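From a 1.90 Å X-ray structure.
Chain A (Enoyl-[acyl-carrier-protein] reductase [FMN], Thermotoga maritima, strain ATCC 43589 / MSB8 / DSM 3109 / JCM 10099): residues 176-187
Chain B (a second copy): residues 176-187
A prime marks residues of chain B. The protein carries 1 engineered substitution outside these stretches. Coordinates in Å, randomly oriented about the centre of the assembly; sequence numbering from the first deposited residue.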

# COMPACT_ATOMS: atom_id res chain seq x y z
N GLY A 176 -3.15 6.18 13.48
CA GLY A 176 -2.02 7.10 13.52
C GLY A 176 -0.77 6.54 12.87
O GLY A 176 0.02 7.29 12.29
N ARG A 177 -0.56 5.22 12.98
CA ARG A 177 0.52 4.57 12.23
C ARG A 177 0.41 4.87 10.75
O ARG A 177 1.40 5.22 10.10
CB ARG A 177 0.45 3.06 12.43
CG ARG A 177 1.26 2.55 13.57
CD ARG A 177 1.36 1.05 13.47
NE ARG A 177 1.50 0.45 14.79
CZ ARG A 177 1.85 -0.81 14.99
NH1 ARG A 177 2.10 -1.61 13.95
NH2 ARG A 177 1.96 -1.27 16.23
N GLY A 178 -0.79 4.71 10.19
CA GLY A 178 -0.98 4.97 8.78
C GLY A 178 -0.74 6.42 8.42
O GLY A 178 -0.23 6.73 7.34
N MET A 179 -1.12 7.34 9.32
CA MET A 179 -0.85 8.75 9.08
C MET A 179 0.65 8.99 8.99
O MET A 179 1.11 9.70 8.09
CB MET A 179 -1.47 9.61 10.18
CG MET A 179 -1.24 11.09 9.98
SD MET A 179 -2.16 12.14 11.15
CE MET A 179 -0.98 13.45 11.40
N ALA A 180 1.42 8.40 9.90
CA ALA A 180 2.87 8.58 9.86
C ALA A 180 3.46 7.94 8.61
O ALA A 180 4.31 8.55 7.95
CB ALA A 180 3.51 8.01 11.13
N ALA A 181 3.01 6.74 8.28
CA ALA A 181 3.47 6.08 7.06
C ALA A 181 3.16 6.91 5.82
O ALA A 181 4.02 7.05 4.94
CB ALA A 181 2.80 4.71 6.93
N ALA A 182 1.95 7.47 5.73
CA ALA A 182 1.60 8.31 4.58
C ALA A 182 2.51 9.53 4.51
O ALA A 182 2.98 9.91 3.43
CB ALA A 182 0.14 8.75 4.66
N PHE A 183 2.76 10.17 5.65
CA PHE A 183 3.64 11.33 5.68
C PHE A 183 5.06 10.96 5.26
O PHE A 183 5.74 11.73 4.57
CB PHE A 183 3.61 11.95 7.08
CG PHE A 183 2.42 12.85 7.33
CD1 PHE A 183 1.17 12.54 6.80
CD2 PHE A 183 2.55 14.00 8.09
CE1 PHE A 183 0.08 13.36 7.02
CE2 PHE A 183 1.45 14.82 8.32
CZ PHE A 183 0.22 14.50 7.78
N ALA A 184 5.52 9.77 5.66
CA ALA A 184 6.83 9.30 5.23
C ALA A 184 6.91 9.16 3.72
O ALA A 184 7.94 9.47 3.11
CB ALA A 184 7.16 7.97 5.90
N LEU A 185 5.84 8.68 3.08
CA LEU A 185 5.83 8.56 1.63
C LEU A 185 5.76 9.91 0.93
O LEU A 185 5.95 9.97 -0.29
CB LEU A 185 4.67 7.68 1.18
CG LEU A 185 4.66 6.23 1.67
CD1 LEU A 185 3.35 5.53 1.36
CD2 LEU A 185 5.85 5.47 1.08
N GLY A 186 5.48 10.99 1.66
CA GLY A 186 5.42 12.33 1.09
C GLY A 186 4.08 13.04 1.25
O GLY A 186 3.98 14.21 0.84
N ALA A 187 3.05 12.40 1.79
CA ALA A 187 1.78 13.09 1.98
C ALA A 187 1.88 14.11 3.11
O ALA A 187 2.71 14.00 4.01
CB ALA A 187 0.66 12.09 2.29
N GLY B 176 14.31 4.97 0.40
CA GLY B 176 14.37 5.23 1.83
C GLY B 176 13.06 5.73 2.40
O GLY B 176 12.72 5.44 3.55
N ARG B 177 12.30 6.50 1.61
CA ARG B 177 10.93 6.87 2.00
C ARG B 177 10.11 5.64 2.33
O ARG B 177 9.42 5.58 3.35
CB ARG B 177 10.25 7.64 0.87
CG ARG B 177 10.41 9.11 0.94
CD ARG B 177 9.45 9.75 -0.03
NE ARG B 177 9.98 11.01 -0.52
CZ ARG B 177 9.25 11.91 -1.18
NH1 ARG B 177 7.97 11.67 -1.43
NH2 ARG B 177 9.81 13.04 -1.59
N GLY B 178 10.15 4.64 1.44
CA GLY B 178 9.38 3.43 1.68
C GLY B 178 9.86 2.68 2.90
O GLY B 178 9.05 2.08 3.62
N MET B 179 11.16 2.70 3.17
CA MET B 179 11.68 2.07 4.37
C MET B 179 11.10 2.74 5.61
O MET B 179 10.66 2.06 6.55
CB MET B 179 13.20 2.11 4.40
CG MET B 179 13.80 1.46 5.63
SD MET B 179 15.61 1.30 5.57
CE MET B 179 16.01 1.56 7.28
N ALA B 180 11.06 4.07 5.62
CA ALA B 180 10.51 4.78 6.77
C ALA B 180 9.02 4.52 6.90
O ALA B 180 8.52 4.27 8.00
CB ALA B 180 10.80 6.28 6.66
N ALA B 181 8.29 4.56 5.78
CA ALA B 181 6.87 4.25 5.79
C ALA B 181 6.60 2.84 6.32
O ALA B 181 5.69 2.65 7.13
CB ALA B 181 6.30 4.38 4.38
N ALA B 182 7.38 1.85 5.87
CA ALA B 182 7.21 0.49 6.37
C ALA B 182 7.45 0.42 7.87
O ALA B 182 6.69 -0.24 8.60
CB ALA B 182 8.14 -0.47 5.63
N PHE B 183 8.50 1.08 8.34
CA PHE B 183 8.79 1.08 9.77
C PHE B 183 7.67 1.75 10.56
O PHE B 183 7.32 1.31 11.67
CB PHE B 183 10.13 1.78 10.01
CG PHE B 183 11.33 0.89 9.77
CD1 PHE B 183 11.33 -0.05 8.74
CD2 PHE B 183 12.46 0.99 10.57
CE1 PHE B 183 12.42 -0.87 8.53
CE2 PHE B 183 13.56 0.18 10.35
CZ PHE B 183 13.54 -0.75 9.33
N ALA B 184 7.08 2.81 10.00
CA ALA B 184 5.94 3.46 10.65
C ALA B 184 4.77 2.50 10.80
O ALA B 184 4.07 2.52 11.81
CB ALA B 184 5.52 4.70 9.86
N LEU B 185 4.52 1.66 9.78
CA LEU B 185 3.43 0.70 9.88
C LEU B 185 3.73 -0.43 10.87
O LEU B 185 2.82 -1.20 11.20
CB LEU B 185 3.12 0.11 8.51
CG LEU B 185 2.66 1.08 7.43
CD1 LEU B 185 2.61 0.43 6.05
CD2 LEU B 185 1.30 1.66 7.80
N GLY B 186 4.97 -0.54 11.34
CA GLY B 186 5.36 -1.56 12.30
C GLY B 186 6.45 -2.52 11.85
O GLY B 186 6.87 -3.38 12.64
N ALA B 187 6.92 -2.44 10.60
CA ALA B 187 8.00 -3.32 10.17
C ALA B 187 9.32 -2.92 10.81
O ALA B 187 9.52 -1.77 11.20
CB ALA B 187 8.14 -3.30 8.65

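This is a close, antiparallel packing of two symmetry-related helices, an alanine-lined apolar seam flanked by a pair of arginine-to-carbonyl hydrogen bonds. The two copies are related by an exact two-fold axis, so each contact has a symmetry mate, except those the axis maps onto themselves, such as Ala181 CB to Ala181′ CB, 4.3 Å. The helix axes approach to 7.8 Å with their N-to-C directions 176° apart, and together the stretches bury 545 Å².

The register is centred on Ala181, which meets its own copy where the backbones come nearest, with Ala181 CA only 4.1 Å from Ala181′ CA. Alanine suits this spot because its methyl lies flat against the partner's backbone while the two chains stay this close. Ala181 points its CA-to-CB bond toward the partner, and its carbonyl O lies 3.6 Å from Ala181′ CB, so the side chain of one helix rests directly against the backbone of the other. Ala184 also points toward the partner and packs in the same way: its CB sits 3.6 Å from Ala181′ N and 4.0 Å from Ala181′ CB. Ala180, directed sideways, adds a smaller share, its CB 4.1 Å from Ala184′ CB. The small side chains thus let backbone and methyl groups share a tight, buried surface.

Leu185 reaches the seam by a different route. Its CA-to-CB bond points away from the partner, but with chi1 in m and chi2 in t the end of the side chain comes nearer, placing Leu185 CD2 3.5 Å from Ala181′ CB. The same methyl, Leu185 CD2, lies 4.1 Å from Gly178′ CA, against the bare backbone at that residue. A longer apolar residue suits this place because it must span a distance that alanine would not.

At the ends of the seam, Arg177 points toward the partner and runs out along an extended chain, chi2 and chi3 both t. Its aliphatic part crosses the neighbouring backbone, with Arg177 CG 3.3 Å from Ala184′ O. Beyond it, Arg177 NH1 donates a hydrogen bond of 2.9 Å to Leu185′ O, which lies at the edge of the guanidinium, near its plane. Close to the helix C terminus, carbonyl groups are available to such a donor, and arginine has both the length and the charge to use them.

Gly186′ completes the site. It ends the helix in a Schellman motif with a phi of 121°, where a CB would be jammed against the preceding carbonyl O. An ideal CB there would also clash with Arg177 NH1, at 2.5 Å, so glycine serves both the turn and the arginine.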